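Local atomic coordinates of macrolide export ATP-binding/permease protein MacB (PDB entry 3FTJ), a protein that probably exports macrolides as the ATP-driven ABC transporter of the tripartite MacAB-TdeA efflux system, of which this chain is the periplasmic region. Residues S57-G65 and G125-R133. Sequence-based numbering, arbitrary orientation.
Sequences SSSGILVVG and GKTVIFNKR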
ATOM      1  N   SER A  57       7.781   1.041   0.643  1.00 20.10           N
ATOM      2  CA  SER A  57       8.172   1.957  -0.417  1.00 20.55           C
ATOM      3  C   SER A  57       9.547   2.543  -0.178  1.00 25.38           C
ATOM      4  O   SER A  57      10.138   2.377   0.898  1.00 24.78           O
ATOM      5  CB  SER A  57       7.157   3.090  -0.587  1.00 25.59           C
ATOM      6  OG  SER A  57       7.121   3.925   0.553  1.00 30.25           O
ATOM      7  N   SER A  58      10.032   3.235  -1.205  1.00 23.10           N
ATOM      8  CA  SER A  58      11.330   3.883  -1.207  1.00 21.28           C
ATOM      9  C   SER A  58      11.202   5.094  -2.113  1.00 22.87           C
ATOM     10  O   SER A  58      10.400   5.099  -3.041  1.00 24.09           O
ATOM     11  CB  SER A  58      12.391   2.931  -1.756  1.00 19.82           C
ATOM     12  OG  SER A  58      13.706   3.424  -1.539  1.00 28.45           O
ATOM     13  N   SER A  59      11.980   6.126  -1.832  1.00 23.35           N
ATOM     14  CA  SER A  59      11.953   7.353  -2.613  1.00 21.10           C
ATOM     15  C   SER A  59      13.344   7.558  -3.184  1.00 22.17           C
ATOM     16  O   SER A  59      14.322   7.594  -2.441  1.00 20.79           O
ATOM     17  CB  SER A  59      11.571   8.520  -1.711  1.00 20.57           C
ATOM     18  OG  SER A  59      11.613   9.741  -2.411  1.00 33.20           O
ATOM     19  N   GLY A  60      13.446   7.664  -4.501  1.00 19.19           N
ATOM     20  CA  GLY A  60      14.751   7.674  -5.133  1.00 17.90           C
ATOM     21  C   GLY A  60      14.772   8.371  -6.478  1.00 19.37           C
ATOM     22  O   GLY A  60      13.897   9.183  -6.777  1.00 20.21           O
ATOM     23  N   ILE A  61      15.778   8.047  -7.287  1.00 16.24           N
ATOM     24  CA  ILE A  61      15.984   8.716  -8.558  1.00 16.18           C
ATOM     25  C   ILE A  61      15.494   7.849  -9.696  1.00 18.77           C
ATOM     26  O   ILE A  61      15.902   6.694  -9.829  1.00 20.11           O
ATOM     27  CB  ILE A  61      17.474   9.094  -8.770  1.00 19.48           C
ATOM     28  CG1 ILE A  61      17.859  10.266  -7.871  1.00 20.23           C
ATOM     29  CG2 ILE A  61      17.725   9.513 -10.206  1.00 19.57           C
ATOM     30  CD1 ILE A  61      17.820   9.961  -6.409  1.00 26.79           C
ATOM     31  N   LEU A  62      14.602   8.410 -10.504  1.00 21.02           N
ATOM     32  CA  LEU A  62      14.017   7.692 -11.628  1.00 19.77           C
ATOM     33  C   LEU A  62      14.560   8.257 -12.929  1.00 21.45           C
ATOM     34  O   LEU A  62      14.364   9.439 -13.226  1.00 20.61           O
ATOM     35  CB  LEU A  62      12.495   7.857 -11.611  1.00 15.33           C
ATOM     36  CG  LEU A  62      11.615   6.868 -12.378  1.00 22.56           C
ATOM     37  CD1 LEU A  62      10.250   7.469 -12.635  1.00 22.65           C
ATOM     38  CD2 LEU A  62      12.248   6.491 -13.682  1.00 28.99           C
ATOM     39  N   VAL A  63      15.238   7.418 -13.703  1.00 21.20           N
ATOM     40  CA  VAL A  63      15.687   7.811 -15.036  1.00 18.38           C
ATOM     41  C   VAL A  63      14.712   7.285 -16.094  1.00 24.19           C
ATOM     42  O   VAL A  63      14.294   6.115 -16.059  1.00 18.31           O
ATOM     43  CB  VAL A  63      17.106   7.291 -15.344  1.00 22.45           C
ATOM     44  CG1 VAL A  63      17.434   7.471 -16.829  1.00 20.90           C
ATOM     45  CG2 VAL A  63      18.136   7.981 -14.463  1.00 20.24           C
ATOM     46  N   VAL A  64      14.320   8.162 -17.013  1.00 18.46           N
ATOM     47  CA  VAL A  64      13.448   7.767 -18.110  1.00 16.82           C
ATOM     48  C   VAL A  64      13.998   8.361 -19.387  1.00 21.42           C
ATOM     49  O   VAL A  64      13.969   9.579 -19.577  1.00 16.93           O
ATOM     50  CB  VAL A  64      12.030   8.282 -17.916  1.00 18.67           C
ATOM     51  CG1 VAL A  64      11.112   7.737 -19.020  1.00 20.19           C
ATOM     52  CG2 VAL A  64      11.514   7.909 -16.520  1.00 22.63           C
ATOM     53  N   GLY A  65      14.505   7.502 -20.262  1.00 20.10           N
ATOM     54  CA  GLY A  65      15.178   7.972 -21.455  1.00 20.94           C
ATOM     55  C   GLY A  65      16.385   8.774 -21.027  1.00 22.91           C
ATOM     56  O   GLY A  65      17.284   8.252 -20.374  1.00 23.12           O
ATOM     57  N   GLY A 125       5.036  -0.219 -22.140  1.00 22.27           N
ATOM     58  CA  GLY A 125       6.129  -0.971 -22.718  1.00 26.53           C
ATOM     59  C   GLY A 125       7.467  -0.279 -22.556  1.00 22.22           C
ATOM     60  O   GLY A 125       8.515  -0.857 -22.829  1.00 22.78           O
ATOM     61  N   LYS A 126       7.440   0.963 -22.100  1.00 20.01           N
ATOM     62  CA  LYS A 126       8.687   1.691 -21.892  1.00 23.14           C
ATOM     63  C   LYS A 126       9.347   1.415 -20.544  1.00 21.20           C
ATOM     64  O   LYS A 126       8.686   1.037 -19.577  1.00 20.48           O
ATOM     65  CB  LYS A 126       8.487   3.180 -22.142  1.00 26.65           C
ATOM     66  CG  LYS A 126       8.584   3.492 -23.628  1.00 27.71           C
ATOM     67  CD  LYS A 126       7.814   4.721 -23.992  1.00 31.94           C
ATOM     68  CE  LYS A 126       7.636   4.794 -25.489  1.00 27.13           C
ATOM     69  NZ  LYS A 126       7.020   6.082 -25.882  1.00 33.14           N
ATOM     70  N   THR A 127      10.667   1.576 -20.499  1.00 20.19           N
ATOM     71  CA  THR A 127      11.432   1.224 -19.308  1.00 19.04           C
ATOM     72  C   THR A 127      11.782   2.446 -18.482  1.00 23.15           C
ATOM     73  O   THR A 127      12.236   3.462 -19.019  1.00 23.38           O
ATOM     74  CB  THR A 127      12.713   0.463 -19.674  1.00 21.45           C
ATOM     75  OG1 THR A 127      12.364  -0.828 -20.200  1.00 20.93           O
ATOM     76  CG2 THR A 127      13.594   0.285 -18.458  1.00 17.22           C
ATOM     77  N   VAL A 128      11.528   2.355 -17.179  1.00 20.26           N
ATOM     78  CA  VAL A 128      11.929   3.391 -16.239  1.00 18.74           C
ATOM     79  C   VAL A 128      12.917   2.771 -15.253  1.00 22.62           C
ATOM     80  O   VAL A 128      12.775   1.611 -14.865  1.00 21.52           O
ATOM     81  CB  VAL A 128      10.730   3.996 -15.483  1.00 23.63           C
ATOM     82  CG1 VAL A 128       9.665   4.488 -16.470  1.00 24.66           C
ATOM     83  CG2 VAL A 128      10.141   2.991 -14.515  1.00 21.99           C
ATOM     84  N   ILE A 129      13.931   3.536 -14.864  1.00 21.32           N
ATOM     85  CA  ILE A 129      15.000   3.017 -14.028  1.00 18.86           C
ATOM     86  C   ILE A 129      14.975   3.672 -12.654  1.00 19.70           C
ATOM     87  O   ILE A 129      15.197   4.881 -12.521  1.00 19.05           O
ATOM     88  CB  ILE A 129      16.376   3.248 -14.687  1.00 19.67           C
ATOM     89  CG1 ILE A 129      16.396   2.655 -16.092  1.00 23.84           C
ATOM     90  CG2 ILE A 129      17.481   2.645 -13.850  1.00 20.20           C
ATOM     91  CD1 ILE A 129      17.754   2.746 -16.755  1.00 26.85           C
ATOM     92  N   PHE A 130      14.692   2.872 -11.633  1.00 17.46           N
ATOM     93  CA  PHE A 130      14.679   3.362 -10.260  1.00 18.93           C
ATOM     94  C   PHE A 130      15.960   2.941  -9.526  1.00 22.17           C
ATOM     95  O   PHE A 130      16.257   1.746  -9.400  1.00 17.90           O
ATOM     96  CB  PHE A 130      13.437   2.852  -9.528  1.00 17.56           C
ATOM     97  CG  PHE A 130      13.289   3.391  -8.132  1.00 18.34           C
ATOM     98  CD1 PHE A 130      12.642   4.589  -7.901  1.00 16.76           C
ATOM     99  CD2 PHE A 130      13.807   2.698  -7.055  1.00 18.26           C
ATOM    100  CE1 PHE A 130      12.511   5.082  -6.620  1.00 17.76           C
ATOM    101  CE2 PHE A 130      13.678   3.190  -5.770  1.00 18.18           C
ATOM    102  CZ  PHE A 130      13.025   4.381  -5.558  1.00 18.62           C
ATOM    103  N   ASN A 131      16.723   3.927  -9.054  1.00 18.47           N
ATOM    104  CA  ASN A 131      18.003   3.655  -8.398  1.00 21.44           C
ATOM    105  C   ASN A 131      18.798   2.559  -9.115  1.00 21.17           C
ATOM    106  O   ASN A 131      19.280   1.603  -8.486  1.00 20.32           O
ATOM    107  CB  ASN A 131      17.799   3.300  -6.918  1.00 18.59           C
ATOM    108  CG  ASN A 131      17.576   4.534  -6.043  1.00 24.03           C
ATOM    109  OD1 ASN A 131      17.364   4.421  -4.836  1.00 28.27           O
ATOM    110  ND2 ASN A 131      17.629   5.717  -6.652  1.00 18.27           N
ATOM    111  N   LYS A 132      18.897   2.701 -10.437  1.00 20.12           N
ATOM    112  CA  LYS A 132      19.688   1.817 -11.299  1.00 21.54           C
ATOM    113  C   LYS A 132      18.982   0.525 -11.741  1.00 22.10           C
ATOM    114  O   LYS A 132      19.506  -0.209 -12.572  1.00 21.97           O
ATOM    115  CB  LYS A 132      21.038   1.485 -10.657  1.00 20.22           C
ATOM    116  CG  LYS A 132      21.919   2.701 -10.430  1.00 23.78           C
ATOM    117  CD  LYS A 132      23.200   2.304  -9.727  1.00 25.55           C
ATOM    118  CE  LYS A 132      24.102   1.508 -10.642  1.00 28.51           C
ATOM    119  NZ  LYS A 132      25.401   1.221  -9.974  1.00 35.13           N
ATOM    120  N   ARG A 133      17.803   0.255 -11.189  1.00 20.08           N
ATOM    121  CA  ARG A 133      17.073  -0.969 -11.510  1.00 20.58           C
ATOM    122  C   ARG A 133      15.957  -0.698 -12.525  1.00 21.13           C
ATOM    123  O   ARG A 133      15.072   0.110 -12.269  1.00 19.26           O
ATOM    124  CB  ARG A 133      16.501  -1.580 -10.228  1.00 21.59           C
ATOM    125  CG  ARG A 133      15.473  -2.677 -10.457  1.00 22.35           C
ATOM    126  CD  ARG A 133      16.138  -4.012 -10.637  1.00 26.20           C
ATOM    127  NE  ARG A 133      16.980  -4.337  -9.489  1.00 32.64           N
ATOM    128  CZ  ARG A 133      17.677  -5.462  -9.374  1.00 31.04           C
ATOM    129  NH1 ARG A 133      17.624  -6.372 -10.337  1.00 33.52           N
ATOM    130  NH2 ARG A 133      18.419  -5.680  -8.301  1.00 26.19           N
TER
HETATM  131  O   HOH W   1      14.733   4.590 -19.617  1.00 19.42           O
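V128 packs against L62 and V64 in an antiparallel strand pair of the MacB-like periplasmic core domain: strand 127-130 runs beside the end of strand 49-64, their local axes at 155°. At the start of the shorter strand, a water donates to T127 O and accepts from G65 N, extending the pairing by one bridge. V128 follows. L62 crosses it obliquely, and L62 CD2 to V128 CB, at 3.4 Å, is tighter than usual for carbon; V64 lies alongside, with V64 CG2 near V128 CG1. L156 of strand 155-159 touches both L62 and V128, while I117 of helix 111-118 packs on L62 and V64. I129 and V63 then form a hydrogen-bonded pair: V63 N gives to I129 O at 2.8 Å and I129 N to V63 O at 2.9 Å. L62 CA lies 3.2 Å from I129 O, a CA-H...O contact; L62 itself forms the non-hydrogen-bonded pair with F130. The F130 side chain leaves with CG opposite its own backbone N (chi1 -176°), which brings F130 CE1 to 3.5 Å from G60 N, with F130 CZ near S58 O. A type I' turn, F130 to R133, reverses the chain into strand 133-141. Within it N131 N closes the ladder with a hydrogen bond to I61 O at 3.0 Å.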